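Local atomic coordinates of abietadiene synthase, chloroplastic (PDB entry 3S9V), a protein that is a chloroplast enzyme of the terpene synthase family with a mainly alpha-helical fold. Residues 96-101 with 450-455; 111-116 with 159-164; 275-280 with 294-299; 389-394 with 419-424. All coordinates share one frame; numbering follows the deposited sequence.

Contact 1: 96-101 with 450-455; sequences GFYFLA and KTVYMM
Phe-97 meets Met-454 at the outer end of this contact, where CB lies 3.9 Å from the thioether SD and ring atoms CG and CD2 are hardly farther. The sulfur sits 4.7 Å from the ring centroid and 43° off the ring normal, an oblique Met-aromatic contact. CG of the methionine is anti to its carbonyl carbon (chi1 -43°), and the extended step that follows carries SD up to the phenylalanine. One residue on, Tyr-98 approaches more loosely: its CD2 stands 4.5 Å from CG1 of Val-452, again at a slant to the ring. Leu-100, the N-cap residue of helix 101-117, makes the tight end of the contact, with CD2 only 3.5 Å from CG2 of Val-452 and CB 3.8 Å from the same methyl. That one methyl of Val-452 is thus gripped by both the root and the tip of the leucine. No hydrogen bond joins the two segments, whose directions run 153° apart; the backbone N of Val-452 bonds instead to Asp-103 in the first turn of the helix, and that of Met-454 to Asn-53. The arrangement is an apolar seam between the loop leading into helix 101-117 and the two-stranded antiparallel hairpin 447-453, in an otherwise helical terpene synthase fold.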
# COMPACT_ATOMS: atom_id res chain seq x y z
N GLY A 96 -10.34 -28.22 -1.09
CA GLY A 96 -10.00 -28.86 -2.35
C GLY A 96 -9.27 -27.91 -3.29
O GLY A 96 -8.32 -28.31 -3.98
N PHE A 97 -9.71 -26.66 -3.32
CA PHE A 97 -9.11 -25.65 -4.19
C PHE A 97 -7.58 -25.59 -4.12
O PHE A 97 -6.92 -25.35 -5.13
CB PHE A 97 -9.65 -24.26 -3.83
CG PHE A 97 -9.08 -23.15 -4.67
CD1 PHE A 97 -9.57 -22.92 -5.95
CD2 PHE A 97 -8.03 -22.38 -4.21
CE1 PHE A 97 -9.02 -21.92 -6.75
CE2 PHE A 97 -7.47 -21.38 -5.00
CZ PHE A 97 -7.97 -21.16 -6.28
N TYR A 98 -7.03 -25.80 -2.94
CA TYR A 98 -5.58 -25.74 -2.76
C TYR A 98 -5.07 -26.83 -1.82
O TYR A 98 -5.42 -26.87 -0.63
CB TYR A 98 -5.18 -24.37 -2.21
CG TYR A 98 -3.70 -24.18 -2.10
CD1 TYR A 98 -2.97 -23.62 -3.14
CD2 TYR A 98 -3.01 -24.56 -0.94
CE1 TYR A 98 -1.59 -23.44 -3.04
CE2 TYR A 98 -1.63 -24.39 -0.83
CZ TYR A 98 -0.93 -23.83 -1.88
OH TYR A 98 0.43 -23.64 -1.77
N PHE A 99 -4.22 -27.69 -2.34
CA PHE A 99 -3.68 -28.78 -1.55
C PHE A 99 -2.50 -28.44 -0.66
O PHE A 99 -1.46 -27.97 -1.13
CB PHE A 99 -3.26 -29.94 -2.47
CG PHE A 99 -2.77 -31.14 -1.72
CD1 PHE A 99 -3.64 -32.16 -1.37
CD2 PHE A 99 -1.43 -31.23 -1.32
CE1 PHE A 99 -3.20 -33.27 -0.64
CE2 PHE A 99 -0.97 -32.32 -0.59
CZ PHE A 99 -1.86 -33.34 -0.25
N LEU A 100 -2.68 -28.68 0.64
CA LEU A 100 -1.61 -28.47 1.61
C LEU A 100 -1.67 -29.73 2.46
O LEU A 100 -2.69 -30.03 3.08
CB LEU A 100 -1.87 -27.24 2.48
CG LEU A 100 -0.72 -26.93 3.45
CD1 LEU A 100 0.54 -26.51 2.68
CD2 LEU A 100 -1.14 -25.83 4.41
N ALA A 101 -0.59 -30.49 2.47
CA ALA A 101 -0.56 -31.73 3.22
C ALA A 101 -1.02 -31.55 4.67
O ALA A 101 -1.95 -32.24 5.11
CB ALA A 101 0.86 -32.34 3.18
N LYS A 450 -5.40 -21.61 11.09
CA LYS A 450 -5.41 -22.89 11.77
C LYS A 450 -5.50 -23.91 10.62
O LYS A 450 -5.03 -25.04 10.72
CB LYS A 450 -6.65 -23.00 12.66
CG LYS A 450 -6.83 -24.33 13.38
CD LYS A 450 -5.81 -24.52 14.50
CE LYS A 450 -5.99 -23.49 15.60
NZ LYS A 450 -7.35 -23.54 16.21
N THR A 451 -6.11 -23.46 9.53
CA THR A 451 -6.29 -24.27 8.32
C THR A 451 -6.09 -23.36 7.11
O THR A 451 -5.86 -22.16 7.26
CB THR A 451 -7.73 -24.83 8.21
OG1 THR A 451 -8.63 -23.73 7.98
CG2 THR A 451 -8.14 -25.55 9.50
N VAL A 452 -6.16 -23.93 5.91
CA VAL A 452 -6.03 -23.11 4.72
C VAL A 452 -7.41 -22.48 4.48
O VAL A 452 -8.42 -23.18 4.47
CB VAL A 452 -5.66 -23.94 3.47
CG1 VAL A 452 -5.81 -23.08 2.22
CG2 VAL A 452 -4.22 -24.43 3.58
N TYR A 453 -7.45 -21.17 4.30
CA TYR A 453 -8.73 -20.51 4.06
C TYR A 453 -8.64 -19.55 2.89
O TYR A 453 -7.55 -19.21 2.43
CB TYR A 453 -9.22 -19.81 5.34
CG TYR A 453 -8.38 -18.65 5.82
CD1 TYR A 453 -8.79 -17.34 5.61
CD2 TYR A 453 -7.20 -18.85 6.53
CE1 TYR A 453 -8.05 -16.26 6.08
CE2 TYR A 453 -6.44 -17.77 7.01
CZ TYR A 453 -6.89 -16.48 6.78
OH TYR A 453 -6.19 -15.38 7.26
N MET A 454 -9.80 -19.13 2.38
CA MET A 454 -9.85 -18.25 1.23
C MET A 454 -10.69 -17.01 1.50
O MET A 454 -11.71 -17.08 2.18
CB MET A 454 -10.43 -19.01 0.04
CG MET A 454 -9.89 -20.43 -0.10
SD MET A 454 -10.66 -21.36 -1.43
CE MET A 454 -12.38 -20.98 -1.17
N MET A 455 -10.26 -15.87 0.97
CA MET A 455 -10.99 -14.64 1.16
C MET A 455 -11.42 -14.09 -0.21
O MET A 455 -10.71 -13.29 -0.81
CB MET A 455 -10.14 -13.62 1.91
CG MET A 455 -10.87 -12.94 3.08
SD MET A 455 -11.13 -14.01 4.50
CE MET A 455 -9.59 -14.25 4.88

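Contact 2: 111-116 with 159-164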
# COMPACT_ATOMS: atom_id res chain seq x y z
N CYS A 111 -12.03 -35.02 11.44
CA CYS A 111 -13.33 -35.54 11.01
C CYS A 111 -13.53 -37.02 11.36
O CYS A 111 -14.63 -37.44 11.72
CB CYS A 111 -13.51 -35.33 9.50
SG CYS A 111 -13.69 -33.59 9.06
N ILE A 112 -12.46 -37.81 11.25
CA ILE A 112 -12.53 -39.23 11.56
C ILE A 112 -12.87 -39.43 13.03
O ILE A 112 -13.65 -40.31 13.39
CB ILE A 112 -11.19 -39.92 11.24
CG1 ILE A 112 -11.05 -40.10 9.73
CG2 ILE A 112 -11.08 -41.24 11.98
CD1 ILE A 112 -9.69 -40.58 9.31
N ILE A 113 -12.27 -38.61 13.89
CA ILE A 113 -12.54 -38.72 15.32
C ILE A 113 -14.00 -38.38 15.63
O ILE A 113 -14.65 -39.09 16.40
CB ILE A 113 -11.57 -37.81 16.11
CG1 ILE A 113 -10.16 -38.38 16.01
CG2 ILE A 113 -12.02 -37.67 17.56
CD1 ILE A 113 -9.09 -37.53 16.67
N THR A 114 -14.52 -37.33 15.00
CA THR A 114 -15.90 -36.90 15.23
C THR A 114 -16.94 -37.89 14.70
O THR A 114 -17.94 -38.15 15.36
CB THR A 114 -16.15 -35.52 14.59
OG1 THR A 114 -15.23 -34.57 15.14
CG2 THR A 114 -17.58 -35.05 14.88
N LEU A 115 -16.71 -38.44 13.51
CA LEU A 115 -17.66 -39.41 12.98
C LEU A 115 -17.62 -40.68 13.84
O LEU A 115 -18.65 -41.32 14.08
CB LEU A 115 -17.34 -39.73 11.52
CG LEU A 115 -17.44 -38.55 10.55
CD1 LEU A 115 -17.17 -39.03 9.14
CD2 LEU A 115 -18.82 -37.93 10.64
N THR A 116 -16.43 -41.05 14.30
CA THR A 116 -16.28 -42.22 15.14
C THR A 116 -17.06 -42.00 16.44
O THR A 116 -17.74 -42.90 16.92
CB THR A 116 -14.78 -42.49 15.48
OG1 THR A 116 -14.07 -42.85 14.30
CG2 THR A 116 -14.66 -43.62 16.49
N LEU A 159 -3.88 -36.91 17.84
CA LEU A 159 -3.22 -38.20 17.61
C LEU A 159 -3.42 -39.05 18.86
O LEU A 159 -3.71 -40.25 18.78
CB LEU A 159 -1.72 -38.04 17.35
CG LEU A 159 -1.27 -37.73 15.92
CD1 LEU A 159 0.25 -37.60 15.86
CD2 LEU A 159 -1.75 -38.83 14.99
N LYS A 160 -3.26 -38.42 20.03
CA LYS A 160 -3.43 -39.11 21.31
C LYS A 160 -4.89 -39.52 21.51
O LYS A 160 -5.16 -40.60 22.04
CB LYS A 160 -2.97 -38.21 22.46
CG LYS A 160 -1.49 -37.85 22.37
CD LYS A 160 -1.05 -36.86 23.44
CE LYS A 160 -1.04 -37.49 24.81
NZ LYS A 160 -0.43 -36.58 25.82
N GLU A 161 -5.83 -38.68 21.07
CA GLU A 161 -7.25 -39.02 21.21
C GLU A 161 -7.50 -40.27 20.39
O GLU A 161 -8.05 -41.25 20.88
CB GLU A 161 -8.16 -37.92 20.66
CG GLU A 161 -8.06 -36.54 21.30
CD GLU A 161 -9.21 -35.63 20.86
OE1 GLU A 161 -10.34 -35.81 21.37
OE2 GLU A 161 -8.99 -34.75 19.99
N ALA A 162 -7.09 -40.22 19.13
CA ALA A 162 -7.25 -41.31 18.19
C ALA A 162 -6.72 -42.63 18.75
O ALA A 162 -7.37 -43.66 18.63
CB ALA A 162 -6.55 -40.97 16.86
N LYS A 163 -5.54 -42.58 19.35
CA LYS A 163 -4.93 -43.76 19.93
C LYS A 163 -5.85 -44.34 21.01
O LYS A 163 -6.12 -45.54 21.03
CB LYS A 163 -3.55 -43.42 20.51
CG LYS A 163 -2.72 -44.64 20.89
CD LYS A 163 -1.27 -44.26 21.16
CE LYS A 163 -0.41 -45.50 21.40
NZ LYS A 163 1.04 -45.19 21.60
N ILE A 164 -6.33 -43.48 21.91
CA ILE A 164 -7.23 -43.92 22.98
C ILE A 164 -8.49 -44.56 22.41
O ILE A 164 -9.03 -45.50 22.99
CB ILE A 164 -7.64 -42.73 23.89
CG1 ILE A 164 -6.41 -42.14 24.59
CG2 ILE A 164 -8.66 -43.20 24.93
CD1 ILE A 164 -5.74 -43.08 25.58
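Ile-113 reaches helix 151-164 because its CG1 branch lies anti to the carbonyl carbon (chi1 -69°) and then runs on extended (chi2 176°), carrying CD1 outward. The isoleucine side chain crosses that of Glu-161 at about a right angle, and the touching is done by CD1 alone: it lies 4.1 Å from CB of Glu-161 and 4.3 Å from CB of Ala-162. The backbone N of Ala-162 is 4.2 Å from the same methyl, so the tip of Ile-113 rests against the helix surface where these two residues join. The small alanine is consistent with the close approach of the helices, CA of Ile-113 to CA of Ala-162 being 6.6 Å. The glutamate contributes its aliphatic root here; beyond CG its chain is extended and leads the carboxylate off to Arg-64, which OE1 meets in a salt bridge, and Arg-64 also touches Ile-113. Ala-162 leans besides on Tyr-171, and Leu-159 packs into helix 174-187. This is a buried helix-helix contact, one isoleucine methyl set against the roots of Glu-161 and Ala-162, joining helices 101-117 and 151-164 in an all-helical domain.

Contact 3: 275-280 with 294-299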
# COMPACT_ATOMS: atom_id res chain seq x y z
N TRP A 275 -8.47 -4.81 3.54
CA TRP A 275 -7.73 -5.46 2.47
C TRP A 275 -8.40 -5.25 1.10
O TRP A 275 -7.72 -5.13 0.08
CB TRP A 275 -7.57 -6.95 2.79
CG TRP A 275 -6.24 -7.29 3.39
CD1 TRP A 275 -5.25 -8.02 2.81
CD2 TRP A 275 -5.74 -6.87 4.67
NE1 TRP A 275 -4.15 -8.08 3.64
CE2 TRP A 275 -4.43 -7.38 4.79
CE3 TRP A 275 -6.26 -6.11 5.73
CZ2 TRP A 275 -3.63 -7.16 5.92
CZ3 TRP A 275 -5.47 -5.89 6.85
CH2 TRP A 275 -4.16 -6.41 6.94
N ALA A 276 -9.72 -5.21 1.08
CA ALA A 276 -10.43 -5.00 -0.18
C ALA A 276 -10.12 -3.60 -0.70
O ALA A 276 -9.85 -3.41 -1.89
CB ALA A 276 -11.94 -5.15 0.04
N VAL A 277 -10.16 -2.63 0.21
CA VAL A 277 -9.88 -1.23 -0.13
C VAL A 277 -8.44 -1.04 -0.58
O VAL A 277 -8.17 -0.33 -1.56
CB VAL A 277 -10.13 -0.31 1.09
CG1 VAL A 277 -9.50 1.07 0.86
CG2 VAL A 277 -11.63 -0.17 1.34
N ASP A 278 -7.51 -1.66 0.13
CA ASP A 278 -6.09 -1.55 -0.19
C ASP A 278 -5.84 -2.20 -1.54
O ASP A 278 -5.04 -1.71 -2.33
CB ASP A 278 -5.25 -2.22 0.91
CG ASP A 278 -3.76 -1.98 0.72
OD1 ASP A 278 -3.35 -0.81 0.60
OD2 ASP A 278 -2.99 -2.97 0.71
N THR A 279 -6.54 -3.30 -1.80
CA THR A 279 -6.39 -4.02 -3.06
C THR A 279 -6.79 -3.18 -4.26
O THR A 279 -6.04 -3.09 -5.23
CB THR A 279 -7.24 -5.31 -3.06
OG1 THR A 279 -6.78 -6.17 -2.01
CG2 THR A 279 -7.11 -6.05 -4.39
N VAL A 280 -7.97 -2.57 -4.21
CA VAL A 280 -8.43 -1.74 -5.33
C VAL A 280 -7.61 -0.45 -5.46
O VAL A 280 -7.49 0.11 -6.56
CB VAL A 280 -9.93 -1.39 -5.20
CG1 VAL A 280 -10.76 -2.66 -5.26
CG2 VAL A 280 -10.19 -0.64 -3.91
N LYS A 294 -15.87 4.57 0.94
CA LYS A 294 -16.29 5.49 2.00
C LYS A 294 -17.10 4.72 3.03
O LYS A 294 -16.85 4.81 4.23
CB LYS A 294 -17.13 6.61 1.39
CG LYS A 294 -17.09 7.93 2.14
CD LYS A 294 -18.07 7.97 3.30
CE LYS A 294 -18.07 9.36 3.94
NZ LYS A 294 -19.05 9.45 5.06
N GLU A 295 -18.07 3.95 2.55
CA GLU A 295 -18.93 3.17 3.44
C GLU A 295 -18.14 2.12 4.24
O GLU A 295 -18.43 1.87 5.40
CB GLU A 295 -20.03 2.48 2.61
CG GLU A 295 -21.33 2.25 3.36
CD GLU A 295 -22.43 1.67 2.47
OE1 GLU A 295 -22.35 0.48 2.08
OE2 GLU A 295 -23.38 2.42 2.15
N ALA A 296 -17.14 1.52 3.60
CA ALA A 296 -16.33 0.51 4.25
C ALA A 296 -15.40 1.09 5.31
O ALA A 296 -15.23 0.51 6.39
CB ALA A 296 -15.52 -0.24 3.20
N LEU A 297 -14.78 2.23 5.01
CA LEU A 297 -13.87 2.88 5.95
C LEU A 297 -14.60 3.50 7.14
O LEU A 297 -14.05 3.54 8.25
CB LEU A 297 -13.01 3.93 5.24
CG LEU A 297 -12.02 3.37 4.20
CD1 LEU A 297 -11.25 4.52 3.58
CD2 LEU A 297 -11.05 2.39 4.86
N ASP A 298 -15.82 4.00 6.93
CA ASP A 298 -16.60 4.58 8.03
C ASP A 298 -16.84 3.46 9.05
O ASP A 298 -16.75 3.66 10.26
CB ASP A 298 -17.97 5.09 7.55
CG ASP A 298 -17.88 6.44 6.84
OD1 ASP A 298 -16.91 7.19 7.08
OD2 ASP A 298 -18.81 6.75 6.07
N TYR A 299 -17.14 2.27 8.54
CA TYR A 299 -17.39 1.10 9.37
C TYR A 299 -16.15 0.77 10.19
O TYR A 299 -16.23 0.63 11.41
CB TYR A 299 -17.76 -0.09 8.49
CG TYR A 299 -18.01 -1.37 9.27
CD1 TYR A 299 -19.29 -1.69 9.72
CD2 TYR A 299 -16.96 -2.24 9.56
CE1 TYR A 299 -19.52 -2.88 10.44
CE2 TYR A 299 -17.18 -3.42 10.28
CZ TYR A 299 -18.46 -3.73 10.71
OH TYR A 299 -18.67 -4.90 11.40
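Two helices close to each other in the chain, 269-282 and 290-301, face each other here as a helix pair within the N-terminal terpene synthase family region. Val-277 touches Ala-296 and Leu-297 chiefly through one methyl, CG2. From there CB of Ala-296 is 4.3 Å away and CD2 of Leu-297 4.4 Å, both ordinary van der Waals distances. With chi1 at 165°, CG1 of the valine lies anti to the backbone N; CG2 takes up the contact with the alanine, while CG1 comes nearly as close to the leucine, 4.5 Å from CD2 of Leu-297. Leu-297 starts out along the flank of its helix, but its extended chain (chi2 180°) brings CD2 round to the valine. All three residues are buried, and the CA atoms of Val-277 and Ala-296 stand 8.0 Å apart. Ile-293, one turn before Leu-297, also lies on Val-277 and extends the apolar surface. Domains of this family are alpha-helical barrels, and this pair of helices packs through apolar side chains. Asp-278, next to the valine, turns to Arg-328 and Arg-371 in salt bridges. Within the first helix the hydroxyl of Thr-279 bonds back to the carbonyl O of Trp-275; it and the backbone N of Thr-279 reach this oxygen from opposite faces of its plane. On the outer side of the second helix, Lys-294 NZ meets the syn lone pair of Asp-298 OD2 at 2.9 Å in a salt bridge, while OD1 of this aspartate bonds to Tyr-335.

Contact 4: 389-394 with 419-424; sequences CTERYL and YALKYP
A leucine-centred helix-helix contact, with a water bridge at one margin, joins helix 381-397 to the last turn of helix 413-422, both within the family's N-terminal region. Leu-421 works as a fork: CD1 goes to Leu-394, with CB of that residue 3.9 Å away, and CD2 goes to Glu-391, whose CG lies 4.0 Å off. The two partners stand almost one turn apart on helix 381-397, and the leucine spans the gap between them. Its CG is anti to the carbonyl carbon (chi1 -75°), which sends the fork toward the facing helix, and CA of Leu-421 comes to 7.5 Å from CA of Glu-391. The glutamate approaches the leucine at a slant, its methylene doing the touching, and its chain runs on extended beyond CG to the carboxylate. One water then joins the helices: it donates to the backbone O of Leu-421 at 2.7 Å and, over a longer 3.3 Å, to OE2 of Glu-391. Helix 363-373 lies close by, with Asn-370 against Glu-391 and Leu-367 against Ala-420. Leu-421 O sits near the C-terminal end of its helix, and the water gives that oxygen a donor. The contact therefore combines an apolar grip with a solvent-mediated link, in which the water donates one hydrogen to each oxygen and so probably lessens the repulsion between the carboxylate and the carbonyl oxygen of Leu-421.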
# COMPACT_ATOMS: atom_id res chain seq x y z
N CYS A 389 13.09 -0.46 11.72
CA CYS A 389 12.95 -1.88 12.03
C CYS A 389 12.49 -2.68 10.82
O CYS A 389 13.09 -3.70 10.49
CB CYS A 389 11.95 -2.09 13.18
SG CYS A 389 11.37 -3.80 13.42
N THR A 390 11.43 -2.22 10.17
CA THR A 390 10.92 -2.92 9.00
C THR A 390 11.92 -2.96 7.86
O THR A 390 12.03 -3.97 7.17
CB THR A 390 9.57 -2.32 8.50
OG1 THR A 390 9.72 -0.93 8.21
CG2 THR A 390 8.48 -2.51 9.55
N GLU A 391 12.67 -1.88 7.66
CA GLU A 391 13.66 -1.86 6.59
C GLU A 391 14.73 -2.92 6.82
O GLU A 391 15.05 -3.68 5.91
CB GLU A 391 14.31 -0.48 6.47
CG GLU A 391 13.65 0.41 5.44
CD GLU A 391 14.50 1.63 5.09
OE1 GLU A 391 14.62 2.53 5.95
OE2 GLU A 391 15.04 1.68 3.96
N ARG A 392 15.29 -2.96 8.03
CA ARG A 392 16.33 -3.95 8.32
C ARG A 392 15.79 -5.37 8.19
O ARG A 392 16.47 -6.27 7.70
CB ARG A 392 16.91 -3.72 9.72
CG ARG A 392 17.86 -2.54 9.78
CD ARG A 392 18.54 -2.37 11.13
NE ARG A 392 17.68 -1.77 12.15
CZ ARG A 392 16.76 -2.44 12.84
NH1 ARG A 392 16.58 -3.74 12.63
NH2 ARG A 392 16.02 -1.81 13.75
N TYR A 393 14.54 -5.56 8.61
CA TYR A 393 13.94 -6.88 8.53
C TYR A 393 13.57 -7.31 7.11
O TYR A 393 13.76 -8.47 6.74
CB TYR A 393 12.71 -6.93 9.43
CG TYR A 393 11.96 -8.24 9.36
CD1 TYR A 393 11.09 -8.50 8.30
CD2 TYR A 393 12.13 -9.22 10.34
CE1 TYR A 393 10.40 -9.70 8.22
CE2 TYR A 393 11.44 -10.43 10.26
CZ TYR A 393 10.58 -10.66 9.20
OH TYR A 393 9.90 -11.85 9.12
N LEU A 394 13.03 -6.39 6.31
CA LEU A 394 12.66 -6.74 4.95
C LEU A 394 13.88 -7.01 4.08
O LEU A 394 13.86 -7.92 3.25
CB LEU A 394 11.80 -5.63 4.31
CG LEU A 394 10.37 -5.52 4.84
CD1 LEU A 394 9.67 -4.36 4.17
CD2 LEU A 394 9.61 -6.82 4.57
N TYR A 419 9.66 -3.58 -4.54
CA TYR A 419 9.07 -2.32 -4.98
C TYR A 419 8.95 -1.34 -3.81
O TYR A 419 9.39 -0.19 -3.90
CB TYR A 419 7.67 -2.54 -5.57
CG TYR A 419 7.07 -1.24 -6.06
CD1 TYR A 419 7.47 -0.68 -7.28
CD2 TYR A 419 6.16 -0.53 -5.27
CE1 TYR A 419 6.99 0.57 -7.68
CE2 TYR A 419 5.68 0.72 -5.67
CZ TYR A 419 6.10 1.26 -6.87
OH TYR A 419 5.65 2.51 -7.26
N ALA A 420 8.37 -1.81 -2.71
CA ALA A 420 8.19 -0.99 -1.53
C ALA A 420 9.49 -0.41 -0.98
O ALA A 420 9.50 0.71 -0.50
CB ALA A 420 7.48 -1.79 -0.43
N LEU A 421 10.57 -1.18 -1.06
CA LEU A 421 11.85 -0.70 -0.55
C LEU A 421 12.55 0.28 -1.49
O LEU A 421 13.16 1.25 -1.03
CB LEU A 421 12.78 -1.87 -0.24
CG LEU A 421 12.41 -2.62 1.05
CD1 LEU A 421 13.36 -3.78 1.28
CD2 LEU A 421 12.45 -1.66 2.23
N LYS A 422 12.45 0.04 -2.79
CA LYS A 422 13.10 0.93 -3.75
C LYS A 422 12.24 2.15 -4.08
O LYS A 422 12.76 3.24 -4.29
CB LYS A 422 13.45 0.16 -5.03
CG LYS A 422 14.38 0.92 -5.96
CD LYS A 422 14.74 0.06 -7.16
CE LYS A 422 15.69 0.79 -8.10
NZ LYS A 422 16.03 -0.05 -9.28
N TYR A 423 10.92 1.96 -4.12
CA TYR A 423 10.01 3.06 -4.42
C TYR A 423 9.01 3.33 -3.29
O TYR A 423 7.80 3.07 -3.43
CB TYR A 423 9.25 2.76 -5.72
CG TYR A 423 10.17 2.59 -6.91
CD1 TYR A 423 10.92 3.66 -7.40
CD2 TYR A 423 10.33 1.34 -7.52
CE1 TYR A 423 11.81 3.50 -8.46
CE2 TYR A 423 11.22 1.17 -8.59
CZ TYR A 423 11.96 2.25 -9.05
OH TYR A 423 12.84 2.08 -10.09
N PRO A 424 9.50 3.86 -2.16
CA PRO A 424 8.67 4.18 -0.99
C PRO A 424 7.66 5.27 -1.33
O PRO A 424 7.67 5.82 -2.42
CB PRO A 424 9.69 4.69 0.04
CG PRO A 424 10.96 4.07 -0.37
CD PRO A 424 10.92 4.14 -1.87
O HOH W 1 13.03 2.24 1.46

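From the N terminus, the chain first reaches 96-101, whose partner 450-455 comes only some 350 residues later, so contact 1 closes the longest loop and the other three are nested within it. Contact 2 closes first, joining helices 101-117 and 151-164; contact 3 follows in series, drawing together two helices separated by a short connection, and contact 4 closes last before the chain returns to contact 1. None cross. Contacts 3 and 4 both lie in the N-terminal terpene synthase region, with centres 24 Å apart. Contact 2 lies remote from both, its centre 42 Å from that of contact 3, while contact 1 ties the 447-453 hairpin to the loop leading into helix 101-117.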